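Local coordinates for protein glycerate 2-kinase (Pyrococcus horikoshii, PDB 1X3L) that catalyses the ATP-dependent phosphorylation of D-glycerate to 2-phosphoglycerate, using magnesium and accepting other nucleotides or pyrophosphate as phosphate donor, at residues A[10-15]-A[280-285]; A[270-275]-A[323-328]; A[219-224]-A[228-233]. One frame throughout, in Å; residues are numbered along the deposited sequence.

Contact 1. Residues A[10-15]-A[280-285]; sequences GLRLVG and QRLGFK. With EDO (1,2-ethanediol), chain C.
L282, just before the glycine (G283) whose positive phi closes helix 268-281 in a Schellman motif, pushes its isobutyl group against R12 and L13 of helix 6-20. The contact joins the C-terminal end of one helix to the flank of another, and both helices pack on strand 427-435 of the mixed sheet. The buried part lies inward. CD1 of L282 meets CD2 of L13 at 4.3 Å, a methyl-to-methyl touch, and L13 continues from there onto I430 of the strand and I275 of helix 268-281. F284, just past the turn, goes down to I432 and T434 of that strand. The solvent side rests on R12. Its CG lies opposite the backbone N (chi1 -178°) and the chain runs extended to NE, which lays CD and NE against the two methyls of L282, CD1 being shared with L13. CD sits 4.0 Å from L282 CD1, while L282 CD2 approaches the guanidinium obliquely. The polar end of R12 is committed to E278, one turn back on helix 268-281, whose OE2 forms a salt bridge with NE. R281 has the same charge, but its NH1 stays 6.3 Å from NH2 of R12, and the E278 carboxylate probably eases any repulsion. G283, at phi 96°, makes the turn; a CB there would jam against the carbonyl O of L282. On the flank of helix 6-20 turned from L282, a 1,2-ethanediol, probably from the crystallisation liquor, donates a hydrogen bond through O2 to the backbone O of L11 at 2.8 Å.

Contact 2. Residues A[270-275]-A[323-328]; sequences ISCEAI and VLVFGG
V325 meets C272 and I275 of helix 268-281 with both of its methyls, one for each helix residue in the main. CG1 takes the sulfur side: it lies 3.5 Å from SG of C272 and 3.7 Å from CB of the same residue. CG2 takes the isoleucine side, 3.8 Å from the CG2 branch of I275. The CD1 methyl of I275 reaches back over CG1 of V325 at 4.2 Å, so that CG1 has both helix residues for neighbours. This division follows from the V325 torsion, which sets CG1 anti to the backbone N (chi1 -171°) and CG2 beside it. Further along the strand the sulfur of C272 also looks onto the CA of G327, 4.2 Å away; a CB on that glycine would stand only 3.0 Å from SG, a tight fit. All four residues are buried, and the contact is apolar throughout. Helix and strand run nearly antiparallel, at 167°, with axes 9.1 Å apart, as expected of a helix layered on a sheet. Strand 322-328 is joined to its parallel neighbour 285-290 through helix 297-314, a beta-alpha-beta crossover. Backbone hydrogen bonds hold strand 322-328 between its neighbours: V325 pairs with Y287 and M289 of 285-290, L324 with A431 of 427-435. V325 and I275 both rest on I428 of that last strand, and C272 touches I288. Alongside, I275 packs on A17 of helix 6-20, and OG of S271 hydrogen-bonds to the backbone O of A17.

Contact 3. Residues A[219-224]-A[228-233]; sequences DAKRIL and DIWEKV. With EDO (1,2-ethanediol), chain F.
This is a local helix-end contact: helix 217-226 closes in a Schellman motif, and the loop that leads to helix 235-246 folds back on its last turns, with L224 and K221 meeting I229, W230 and V233. D228, at positive phi, is the C-prime residue. The N-H of I229 returns to the carbonyl O of L224 at 2.9 Å, a nearly straight bond of 166°. L224 then divides its methyls. CD1 presses on the edge of the W230 indole, 3.4 Å from CE3, and CD2 lies across CD1 of I229 at 3.6 Å, with V233 CG1 a little farther off. K221 comes over one indole face: its CG stands 3.8 Å from the centroid of the six-membered ring in a CH-pi contact. The extended chain carries CE past CZ2 and lets NZ donate to O1 of a 1,2-ethanediol at 2.9 Å; E242 is its salt-bridge partner. A serine in place of W230 would probably leave the K221 methylenes without their flat support and a gap beside CD1 of L224. Within the loop, NZ of K232 donates to the backbone O of D228 at 2.8 Å. Around the turn, helix 146-158 supplies L156 against L224 and I229 and L155 against V233, while I241 of helix 235-246 packs against both L224 and W230.

From the N terminus, helix 6-20 leaves one half of contact 1 open until residues 280-285, a loop of more than 260 residues that holds the whole parallel sheet. Contact 3 is nested inside this loop, a short turn between helices 217-226 and 235-246 on the opposite side of the chain's centre, about 39 Å from contact 1 at the nearest atoms. Contact 2 opens at 270-275, before contact 1 has closed, and closes at 323-328, so the two cross. They share helix 268-281 and touch: K285 O and V323 N make a probable hydrogen bond. Together they tie the N-terminal helix to the mixed sheet. Contacts 3 and 2 follow in series.

Contact 1. Residues A[10-15]-A[280-285]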
ATOM      1  N   GLY A  10      12.989  -1.445  19.963  1.00 26.78           N
ATOM      2  CA  GLY A  10      11.776  -1.762  19.230  1.00 26.66           C
ATOM      3  C   GLY A  10      11.101  -0.529  18.649  1.00 26.65           C
ATOM      4  O   GLY A  10      10.737  -0.512  17.472  1.00 25.67           O
ATOM      5  N   LEU A  11      10.927   0.506  19.466  1.00 26.20           N
ATOM      6  CA  LEU A  11      10.280   1.729  18.993  1.00 27.29           C
ATOM      7  C   LEU A  11      11.121   2.437  17.929  1.00 26.74           C
ATOM      8  O   LEU A  11      10.585   3.073  17.016  1.00 25.15           O
ATOM      9  CB  LEU A  11       9.988   2.657  20.175  1.00 26.50           C
ATOM     10  CG  LEU A  11       8.931   2.093  21.137  1.00 28.27           C
ATOM     11  CD1 LEU A  11       8.767   3.012  22.356  1.00 31.08           C
ATOM     12  CD2 LEU A  11       7.611   1.953  20.406  1.00 29.24           C
ATOM     13  N   ARG A  12      12.439   2.311  18.041  1.00 25.55           N
ATOM     14  CA  ARG A  12      13.347   2.909  17.066  1.00 26.05           C
ATOM     15  C   ARG A  12      13.150   2.238  15.699  1.00 24.92           C
ATOM     16  O   ARG A  12      13.140   2.899  14.662  1.00 26.06           O
ATOM     17  CB  ARG A  12      14.798   2.733  17.530  1.00 26.77           C
ATOM     18  CG  ARG A  12      15.829   3.364  16.616  1.00 28.06           C
ATOM     19  CD  ARG A  12      17.246   3.242  17.183  1.00 26.28           C
ATOM     20  NE  ARG A  12      18.248   3.695  16.221  1.00 26.25           N
ATOM     21  CZ  ARG A  12      18.657   4.954  16.095  1.00 27.17           C
ATOM     22  NH1 ARG A  12      18.155   5.898  16.880  1.00 28.30           N
ATOM     23  NH2 ARG A  12      19.568   5.273  15.181  1.00 23.91           N
ATOM     24  N   LEU A  13      12.985   0.922  15.708  1.00 24.29           N
ATOM     25  CA  LEU A  13      12.789   0.156  14.482  1.00 23.99           C
ATOM     26  C   LEU A  13      11.405   0.425  13.880  1.00 24.22           C
ATOM     27  O   LEU A  13      11.238   0.395  12.663  1.00 22.42           O
ATOM     28  CB  LEU A  13      12.976  -1.339  14.768  1.00 23.23           C
ATOM     29  CG  LEU A  13      14.384  -1.719  15.249  1.00 25.79           C
ATOM     30  CD1 LEU A  13      14.449  -3.202  15.582  1.00 23.81           C
ATOM     31  CD2 LEU A  13      15.408  -1.374  14.169  1.00 24.22           C
ATOM     32  N   VAL A  14      10.414   0.681  14.732  1.00 24.59           N
ATOM     33  CA  VAL A  14       9.078   0.994  14.239  1.00 24.55           C
ATOM     34  C   VAL A  14       9.165   2.326  13.483  1.00 25.39           C
ATOM     35  O   VAL A  14       8.600   2.479  12.398  1.00 25.30           O
ATOM     36  CB  VAL A  14       8.058   1.153  15.393  1.00 24.98           C
ATOM     37  CG1 VAL A  14       6.784   1.817  14.859  1.00 21.71           C
ATOM     38  CG2 VAL A  14       7.733  -0.222  16.004  1.00 21.40           C
ATOM     39  N   GLY A  15       9.874   3.286  14.069  1.00 24.13           N
ATOM     40  CA  GLY A  15      10.035   4.585  13.438  1.00 25.02           C
ATOM     41  C   GLY A  15      10.683   4.480  12.065  1.00 25.77           C
ATOM     42  O   GLY A  15      10.304   5.199  11.135  1.00 25.20           O
ATOM     43  N   GLN A 280      20.683  -4.219  12.076  1.00 26.35           N
ATOM     44  CA  GLN A 280      22.075  -4.618  11.897  1.00 28.21           C
ATOM     45  C   GLN A 280      23.022  -3.536  12.409  1.00 28.32           C
ATOM     46  O   GLN A 280      24.047  -3.842  13.008  1.00 27.66           O
ATOM     47  CB  GLN A 280      22.342  -4.930  10.422  1.00 28.29           C
ATOM     48  CG  GLN A 280      21.553  -6.150   9.944  1.00 29.77           C
ATOM     49  CD  GLN A 280      21.458  -6.253   8.436  1.00 32.79           C
ATOM     50  OE1 GLN A 280      21.268  -5.255   7.752  1.00 33.53           O
ATOM     51  NE2 GLN A 280      21.566  -7.471   7.913  1.00 34.69           N
ATOM     52  N   ARG A 281      22.670  -2.271  12.194  1.00 30.27           N
ATOM     53  CA  ARG A 281      23.506  -1.168  12.662  1.00 32.18           C
ATOM     54  C   ARG A 281      23.565  -1.150  14.185  1.00 33.00           C
ATOM     55  O   ARG A 281      24.564  -0.730  14.774  1.00 33.93           O
ATOM     56  CB  ARG A 281      22.964   0.173  12.160  1.00 35.94           C
ATOM     57  CG  ARG A 281      22.982   0.325  10.648  1.00 41.05           C
ATOM     58  CD  ARG A 281      22.653   1.753  10.236  1.00 46.39           C
ATOM     59  NE  ARG A 281      23.575   2.693  10.865  1.00 52.96           N
ATOM     60  CZ  ARG A 281      23.587   4.005  10.644  1.00 57.51           C
ATOM     61  NH1 ARG A 281      22.721   4.554   9.800  1.00 59.66           N
ATOM     62  NH2 ARG A 281      24.476   4.769  11.271  1.00 58.13           N
ATOM     63  N   LEU A 282      22.499  -1.617  14.826  1.00 30.86           N
ATOM     64  CA  LEU A 282      22.454  -1.649  16.282  1.00 30.02           C
ATOM     65  C   LEU A 282      23.137  -2.896  16.853  1.00 29.74           C
ATOM     66  O   LEU A 282      23.134  -3.112  18.061  1.00 28.93           O
ATOM     67  CB  LEU A 282      21.001  -1.560  16.760  1.00 29.23           C
ATOM     68  CG  LEU A 282      20.303  -0.259  16.341  1.00 30.20           C
ATOM     69  CD1 LEU A 282      18.810  -0.354  16.608  1.00 30.45           C
ATOM     70  CD2 LEU A 282      20.920   0.917  17.098  1.00 30.01           C
ATOM     71  N   GLY A 283      23.715  -3.717  15.978  1.00 30.06           N
ATOM     72  CA  GLY A 283      24.418  -4.906  16.430  1.00 30.77           C
ATOM     73  C   GLY A 283      23.661  -6.223  16.422  1.00 33.12           C
ATOM     74  O   GLY A 283      24.155  -7.217  16.956  1.00 32.78           O
ATOM     75  N   PHE A 284      22.474  -6.249  15.824  1.00 31.54           N
ATOM     76  CA  PHE A 284      21.685  -7.478  15.773  1.00 31.30           C
ATOM     77  C   PHE A 284      21.784  -8.120  14.398  1.00 32.00           C
ATOM     78  O   PHE A 284      22.057  -7.452  13.401  1.00 30.98           O
ATOM     79  CB  PHE A 284      20.191  -7.196  16.006  1.00 29.94           C
ATOM     80  CG  PHE A 284      19.849  -6.686  17.381  1.00 31.81           C
ATOM     81  CD1 PHE A 284      19.332  -7.546  18.347  1.00 32.07           C
ATOM     82  CD2 PHE A 284      19.989  -5.336  17.694  1.00 31.65           C
ATOM     83  CE1 PHE A 284      18.954  -7.069  19.607  1.00 33.64           C
ATOM     84  CE2 PHE A 284      19.615  -4.847  18.949  1.00 32.21           C
ATOM     85  CZ  PHE A 284      19.096  -5.717  19.908  1.00 32.72           C
ATOM     86  N   LYS A 285      21.567  -9.429  14.352  1.00 32.13           N
ATOM     87  CA  LYS A 285      21.500 -10.120  13.078  1.00 31.28           C
ATOM     88  C   LYS A 285      20.001  -9.927  12.832  1.00 29.35           C
ATOM     89  O   LYS A 285      19.210 -10.012  13.773  1.00 29.36           O
ATOM     90  CB  LYS A 285      21.836 -11.603  13.234  1.00 33.95           C
ATOM     91  CG  LYS A 285      23.328 -11.891  13.328  1.00 40.21           C
ATOM     92  CD  LYS A 285      24.054 -11.444  12.060  1.00 43.57           C
ATOM     93  CE  LYS A 285      25.554 -11.721  12.144  1.00 47.11           C
ATOM     94  NZ  LYS A 285      25.863 -13.178  12.291  1.00 46.60           N
TER
HETATM   95  C1  EDO C 501       9.429   6.093  19.588  1.00 48.64           C
HETATM   96  O1  EDO C 501      10.799   6.130  19.142  1.00 45.06           O
HETATM   97  C2  EDO C 501       8.452   6.179  18.401  1.00 48.70           C
HETATM   98  O2  EDO C 501       8.636   5.079  17.488  1.00 47.81           O

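Contact 2. Residues A[270-275]-A[323-328]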
ATOM      1  N   ILE A 270       9.915  -2.872   1.564  1.00 26.14           N
ATOM      2  CA  ILE A 270      10.874  -1.781   1.701  1.00 26.56           C
ATOM      3  C   ILE A 270      10.946  -1.325   3.156  1.00 27.12           C
ATOM      4  O   ILE A 270      12.021  -0.971   3.653  1.00 28.07           O
ATOM      5  CB  ILE A 270      10.512  -0.605   0.753  1.00 26.93           C
ATOM      6  CG1 ILE A 270      10.892  -0.987  -0.686  1.00 25.44           C
ATOM      7  CG2 ILE A 270      11.240   0.667   1.165  1.00 24.74           C
ATOM      8  CD1 ILE A 270      10.404  -0.012  -1.732  1.00 24.41           C
ATOM      9  N   SER A 271       9.813  -1.354   3.851  1.00 25.50           N
ATOM     10  CA  SER A 271       9.812  -0.960   5.255  1.00 26.43           C
ATOM     11  C   SER A 271      10.482  -2.041   6.110  1.00 23.46           C
ATOM     12  O   SER A 271      11.181  -1.729   7.074  1.00 26.43           O
ATOM     13  CB  SER A 271       8.385  -0.683   5.749  1.00 24.29           C
ATOM     14  OG  SER A 271       7.921   0.574   5.268  1.00 24.56           O
ATOM     15  N   CYS A 272      10.283  -3.307   5.751  1.00 23.58           N
ATOM     16  CA  CYS A 272      10.904  -4.405   6.495  1.00 22.95           C
ATOM     17  C   CYS A 272      12.425  -4.359   6.322  1.00 24.29           C
ATOM     18  O   CYS A 272      13.178  -4.681   7.242  1.00 25.22           O
ATOM     19  CB  CYS A 272      10.372  -5.757   6.005  1.00 25.06           C
ATOM     20  SG  CYS A 272       8.643  -6.115   6.485  1.00 25.54           S
ATOM     21  N   GLU A 273      12.872  -3.950   5.139  1.00 24.20           N
ATOM     22  CA  GLU A 273      14.298  -3.864   4.866  1.00 25.67           C
ATOM     23  C   GLU A 273      14.893  -2.706   5.665  1.00 25.59           C
ATOM     24  O   GLU A 273      16.017  -2.800   6.164  1.00 24.65           O
ATOM     25  CB  GLU A 273      14.539  -3.688   3.362  1.00 24.25           C
ATOM     26  CG  GLU A 273      14.026  -4.876   2.551  1.00 25.70           C
ATOM     27  CD  GLU A 273      14.136  -4.677   1.045  1.00 29.95           C
ATOM     28  OE1 GLU A 273      14.146  -3.515   0.588  1.00 31.14           O
ATOM     29  OE2 GLU A 273      14.189  -5.691   0.315  1.00 32.30           O
ATOM     30  N   ALA A 274      14.129  -1.625   5.801  1.00 24.22           N
ATOM     31  CA  ALA A 274      14.583  -0.475   6.573  1.00 24.39           C
ATOM     32  C   ALA A 274      14.777  -0.907   8.025  1.00 23.78           C
ATOM     33  O   ALA A 274      15.698  -0.447   8.700  1.00 26.12           O
ATOM     34  CB  ALA A 274      13.564   0.662   6.491  1.00 25.19           C
ATOM     35  N   ILE A 275      13.904  -1.794   8.501  1.00 24.79           N
ATOM     36  CA  ILE A 275      13.988  -2.308   9.870  1.00 23.48           C
ATOM     37  C   ILE A 275      15.230  -3.182  10.044  1.00 23.13           C
ATOM     38  O   ILE A 275      15.994  -3.016  11.000  1.00 22.04           O
ATOM     39  CB  ILE A 275      12.752  -3.174  10.236  1.00 23.15           C
ATOM     40  CG1 ILE A 275      11.505  -2.293  10.374  1.00 25.97           C
ATOM     41  CG2 ILE A 275      13.002  -3.922  11.536  1.00 20.64           C
ATOM     42  CD1 ILE A 275      10.212  -3.098  10.575  1.00 26.12           C
ATOM     43  N   VAL A 323      16.834 -10.086  15.445  1.00 26.09           N
ATOM     44  CA  VAL A 323      15.598  -9.386  15.128  1.00 26.98           C
ATOM     45  C   VAL A 323      14.940 -10.110  13.958  1.00 27.47           C
ATOM     46  O   VAL A 323      15.592 -10.387  12.944  1.00 25.73           O
ATOM     47  CB  VAL A 323      15.855  -7.925  14.701  1.00 27.96           C
ATOM     48  CG1 VAL A 323      14.565  -7.306  14.171  1.00 28.38           C
ATOM     49  CG2 VAL A 323      16.374  -7.118  15.882  1.00 26.24           C
ATOM     50  N   LEU A 324      13.658 -10.434  14.109  1.00 26.78           N
ATOM     51  CA  LEU A 324      12.910 -11.109  13.054  1.00 25.76           C
ATOM     52  C   LEU A 324      11.793 -10.187  12.594  1.00 26.26           C
ATOM     53  O   LEU A 324      11.135  -9.543  13.409  1.00 22.62           O
ATOM     54  CB  LEU A 324      12.314 -12.429  13.557  1.00 27.48           C
ATOM     55  CG  LEU A 324      13.227 -13.646  13.735  1.00 28.22           C
ATOM     56  CD1 LEU A 324      14.334 -13.344  14.715  1.00 33.74           C
ATOM     57  CD2 LEU A 324      12.401 -14.814  14.227  1.00 30.56           C
ATOM     58  N   VAL A 325      11.576 -10.124  11.284  1.00 26.03           N
ATOM     59  CA  VAL A 325      10.542  -9.256  10.738  1.00 25.66           C
ATOM     60  C   VAL A 325       9.504 -10.041   9.943  1.00 25.94           C
ATOM     61  O   VAL A 325       9.844 -10.829   9.054  1.00 23.35           O
ATOM     62  CB  VAL A 325      11.169  -8.163   9.836  1.00 27.55           C
ATOM     63  CG1 VAL A 325      10.122  -7.122   9.457  1.00 25.72           C
ATOM     64  CG2 VAL A 325      12.342  -7.500  10.563  1.00 27.39           C
ATOM     65  N   PHE A 326       8.236  -9.822  10.277  1.00 25.63           N
ATOM     66  CA  PHE A 326       7.123 -10.490   9.606  1.00 25.46           C
ATOM     67  C   PHE A 326       6.170  -9.410   9.084  1.00 26.93           C
ATOM     68  O   PHE A 326       5.551  -8.693   9.869  1.00 28.16           O
ATOM     69  CB  PHE A 326       6.345 -11.373  10.590  1.00 24.04           C
ATOM     70  CG  PHE A 326       7.176 -12.421  11.289  1.00 22.87           C
ATOM     71  CD1 PHE A 326       7.189 -13.735  10.838  1.00 22.65           C
ATOM     72  CD2 PHE A 326       7.880 -12.108  12.448  1.00 24.91           C
ATOM     73  CE1 PHE A 326       7.883 -14.730  11.536  1.00 23.58           C
ATOM     74  CE2 PHE A 326       8.578 -13.092  13.157  1.00 25.74           C
ATOM     75  CZ  PHE A 326       8.579 -14.403  12.702  1.00 25.16           C
ATOM     76  N   GLY A 327       6.048  -9.296   7.769  1.00 27.50           N
ATOM     77  CA  GLY A 327       5.158  -8.299   7.208  1.00 26.19           C
ATOM     78  C   GLY A 327       3.979  -8.936   6.500  1.00 28.21           C
ATOM     79  O   GLY A 327       4.041 -10.103   6.091  1.00 28.10           O
ATOM     80  N   GLY A 328       2.904  -8.166   6.364  1.00 28.54           N
ATOM     81  CA  GLY A 328       1.700  -8.640   5.697  1.00 27.89           C
ATOM     82  C   GLY A 328       0.491  -7.943   6.286  1.00 28.64           C
ATOM     83  O   GLY A 328       0.539  -6.755   6.589  1.00 28.05           O
TER

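Contact 3. Residues A[219-224]-A[228-233]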
ATOM      1  N   ASP A 219     -12.346 -11.315 -22.765  1.00 42.94           N
ATOM      2  CA  ASP A 219     -12.416 -11.721 -21.363  1.00 42.10           C
ATOM      3  C   ASP A 219     -13.495 -10.903 -20.660  1.00 41.36           C
ATOM      4  O   ASP A 219     -14.263 -11.431 -19.856  1.00 41.03           O
ATOM      5  CB  ASP A 219     -11.074 -11.505 -20.647  1.00 40.92           C
ATOM      6  CG  ASP A 219      -9.999 -12.467 -21.108  1.00 43.71           C
ATOM      7  OD1 ASP A 219     -10.337 -13.609 -21.482  1.00 46.73           O
ATOM      8  OD2 ASP A 219      -8.809 -12.088 -21.081  1.00 45.24           O
ATOM      9  N   ALA A 220     -13.549  -9.610 -20.967  1.00 40.67           N
ATOM     10  CA  ALA A 220     -14.538  -8.727 -20.361  1.00 40.47           C
ATOM     11  C   ALA A 220     -15.967  -9.143 -20.717  1.00 41.58           C
ATOM     12  O   ALA A 220     -16.853  -9.132 -19.862  1.00 41.33           O
ATOM     13  CB  ALA A 220     -14.288  -7.294 -20.796  1.00 40.58           C
ATOM     14  N   LYS A 221     -16.192  -9.511 -21.975  1.00 41.78           N
ATOM     15  CA  LYS A 221     -17.522  -9.928 -22.404  1.00 44.85           C
ATOM     16  C   LYS A 221     -17.907 -11.244 -21.728  1.00 46.50           C
ATOM     17  O   LYS A 221     -19.018 -11.385 -21.211  1.00 46.37           O
ATOM     18  CB  LYS A 221     -17.576 -10.090 -23.925  1.00 44.09           C
ATOM     19  CG  LYS A 221     -18.981 -10.368 -24.461  1.00 45.31           C
ATOM     20  CD  LYS A 221     -19.014 -10.414 -25.982  1.00 45.65           C
ATOM     21  CE  LYS A 221     -20.425 -10.671 -26.499  1.00 45.20           C
ATOM     22  NZ  LYS A 221     -20.464 -10.783 -27.983  1.00 46.98           N
ATOM     23  N   ARG A 222     -16.987 -12.205 -21.738  1.00 49.60           N
ATOM     24  CA  ARG A 222     -17.226 -13.505 -21.108  1.00 51.95           C
ATOM     25  C   ARG A 222     -17.682 -13.304 -19.671  1.00 51.82           C
ATOM     26  O   ARG A 222     -18.635 -13.935 -19.213  1.00 52.80           O
ATOM     27  CB  ARG A 222     -15.946 -14.339 -21.104  1.00 54.16           C
ATOM     28  CG  ARG A 222     -15.495 -14.824 -22.465  1.00 60.50           C
ATOM     29  CD  ARG A 222     -14.058 -15.325 -22.399  1.00 64.34           C
ATOM     30  NE  ARG A 222     -13.629 -15.968 -23.639  1.00 66.49           N
ATOM     31  CZ  ARG A 222     -12.369 -16.295 -23.907  1.00 67.61           C
ATOM     32  NH1 ARG A 222     -11.414 -16.032 -23.025  1.00 68.88           N
ATOM     33  NH2 ARG A 222     -12.065 -16.895 -25.049  1.00 68.45           N
ATOM     34  N   ILE A 223     -16.987 -12.416 -18.969  1.00 51.44           N
ATOM     35  CA  ILE A 223     -17.285 -12.111 -17.576  1.00 51.34           C
ATOM     36  C   ILE A 223     -18.683 -11.536 -17.381  1.00 53.65           C
ATOM     37  O   ILE A 223     -19.425 -11.985 -16.506  1.00 54.72           O
ATOM     38  CB  ILE A 223     -16.245 -11.120 -16.999  1.00 50.05           C
ATOM     39  CG1 ILE A 223     -14.899 -11.830 -16.818  1.00 48.19           C
ATOM     40  CG2 ILE A 223     -16.741 -10.540 -15.682  1.00 48.63           C
ATOM     41  CD1 ILE A 223     -13.767 -10.916 -16.398  1.00 47.03           C
ATOM     42  N   LEU A 224     -19.042 -10.540 -18.186  1.00 54.54           N
ATOM     43  CA  LEU A 224     -20.360  -9.929 -18.070  1.00 56.17           C
ATOM     44  C   LEU A 224     -21.460 -10.945 -18.347  1.00 56.85           C
ATOM     45  O   LEU A 224     -22.509 -10.924 -17.707  1.00 58.27           O
ATOM     46  CB  LEU A 224     -20.488  -8.741 -19.029  1.00 54.98           C
ATOM     47  CG  LEU A 224     -19.653  -7.510 -18.665  1.00 53.94           C
ATOM     48  CD1 LEU A 224     -19.889  -6.407 -19.685  1.00 54.75           C
ATOM     49  CD2 LEU A 224     -20.031  -7.029 -17.274  1.00 54.36           C
ATOM     50  N   ASP A 228     -24.509 -13.070 -16.030  1.00 65.70           N
ATOM     51  CA  ASP A 228     -25.778 -12.622 -16.595  1.00 66.54           C
ATOM     52  C   ASP A 228     -26.096 -11.142 -16.407  1.00 65.52           C
ATOM     53  O   ASP A 228     -27.220 -10.785 -16.051  1.00 65.84           O
ATOM     54  CB  ASP A 228     -26.925 -13.465 -16.035  1.00 68.14           C
ATOM     55  CG  ASP A 228     -26.891 -14.898 -16.533  1.00 70.47           C
ATOM     56  OD1 ASP A 228     -26.987 -15.104 -17.764  1.00 71.69           O
ATOM     57  OD2 ASP A 228     -26.763 -15.818 -15.698  1.00 71.81           O
ATOM     58  N   ILE A 229     -25.110 -10.284 -16.647  1.00 63.74           N
ATOM     59  CA  ILE A 229     -25.320  -8.846 -16.528  1.00 62.55           C
ATOM     60  C   ILE A 229     -24.954  -8.164 -17.841  1.00 61.83           C
ATOM     61  O   ILE A 229     -25.031  -6.942 -17.959  1.00 61.08           O
ATOM     62  CB  ILE A 229     -24.476  -8.228 -15.391  1.00 62.28           C
ATOM     63  CG1 ILE A 229     -23.006  -8.606 -15.563  1.00 61.17           C
ATOM     64  CG2 ILE A 229     -25.009  -8.685 -14.040  1.00 62.38           C
ATOM     65  CD1 ILE A 229     -22.097  -7.967 -14.538  1.00 60.23           C
ATOM     66  N   TRP A 230     -24.562  -8.970 -18.825  1.00 61.43           N
ATOM     67  CA  TRP A 230     -24.183  -8.463 -20.139  1.00 60.73           C
ATOM     68  C   TRP A 230     -25.309  -7.634 -20.748  1.00 61.10           C
ATOM     69  O   TRP A 230     -25.063  -6.597 -21.366  1.00 61.59           O
ATOM     70  CB  TRP A 230     -23.829  -9.629 -21.070  1.00 59.31           C
ATOM     71  CG  TRP A 230     -23.605  -9.232 -22.505  1.00 57.75           C
ATOM     72  CD1 TRP A 230     -24.391  -9.553 -23.575  1.00 57.68           C
ATOM     73  CD2 TRP A 230     -22.532  -8.434 -23.021  1.00 57.01           C
ATOM     74  NE1 TRP A 230     -23.876  -9.004 -24.725  1.00 58.03           N
ATOM     75  CE2 TRP A 230     -22.734  -8.312 -24.414  1.00 57.26           C
ATOM     76  CE3 TRP A 230     -21.418  -7.808 -22.442  1.00 56.62           C
ATOM     77  CZ2 TRP A 230     -21.865  -7.588 -25.240  1.00 55.92           C
ATOM     78  CZ3 TRP A 230     -20.552  -7.088 -23.265  1.00 55.76           C
ATOM     79  CH2 TRP A 230     -20.783  -6.986 -24.649  1.00 56.08           C
ATOM     80  N   GLU A 231     -26.543  -8.091 -20.566  1.00 61.01           N
ATOM     81  CA  GLU A 231     -27.701  -7.383 -21.099  1.00 61.30           C
ATOM     82  C   GLU A 231     -28.186  -6.326 -20.111  1.00 60.56           C
ATOM     83  O   GLU A 231     -28.949  -5.430 -20.473  1.00 61.25           O
ATOM     84  CB  GLU A 231     -28.839  -8.366 -21.395  1.00 62.04           C
ATOM     85  CG  GLU A 231     -28.516  -9.415 -22.452  1.00 64.45           C
ATOM     86  CD  GLU A 231     -28.333  -8.824 -23.841  1.00 66.17           C
ATOM     87  OE1 GLU A 231     -27.997  -9.588 -24.774  1.00 66.80           O
ATOM     88  OE2 GLU A 231     -28.527  -7.601 -24.004  1.00 66.68           O
ATOM     89  N   LYS A 232     -27.736  -6.430 -18.865  1.00 59.64           N
ATOM     90  CA  LYS A 232     -28.146  -5.484 -17.835  1.00 58.47           C
ATOM     91  C   LYS A 232     -27.319  -4.202 -17.816  1.00 57.37           C
ATOM     92  O   LYS A 232     -27.806  -3.154 -17.393  1.00 58.18           O
ATOM     93  CB  LYS A 232     -28.099  -6.152 -16.458  1.00 59.48           C
ATOM     94  CG  LYS A 232     -29.096  -7.295 -16.283  1.00 60.50           C
ATOM     95  CD  LYS A 232     -29.062  -7.836 -14.855  1.00 60.88           C
ATOM     96  CE  LYS A 232     -30.116  -8.912 -14.623  1.00 60.68           C
ATOM     97  NZ  LYS A 232     -29.873 -10.140 -15.432  1.00 60.44           N
ATOM     98  N   VAL A 233     -26.072  -4.278 -18.271  1.00 55.66           N
ATOM     99  CA  VAL A 233     -25.211  -3.098 -18.297  1.00 54.45           C
ATOM    100  C   VAL A 233     -25.712  -2.134 -19.364  1.00 53.83           C
ATOM    101  O   VAL A 233     -26.374  -2.546 -20.315  1.00 54.71           O
ATOM    102  CB  VAL A 233     -23.749  -3.470 -18.625  1.00 54.04           C
ATOM    103  CG1 VAL A 233     -23.215  -4.435 -17.584  1.00 53.19           C
ATOM    104  CG2 VAL A 233     -23.664  -4.078 -20.018  1.00 53.25           C
TER
HETATM  105  C1  EDO F 504     -24.409 -11.403 -27.402  1.00 69.85           C
HETATM  106  O1  EDO F 504     -23.138 -11.877 -27.868  1.00 70.96           O
HETATM  107  C2  EDO F 504     -24.677 -10.002 -27.950  1.00 69.15           C
HETATM  108  O2  EDO F 504     -25.949  -9.530 -27.492  1.00 68.76           O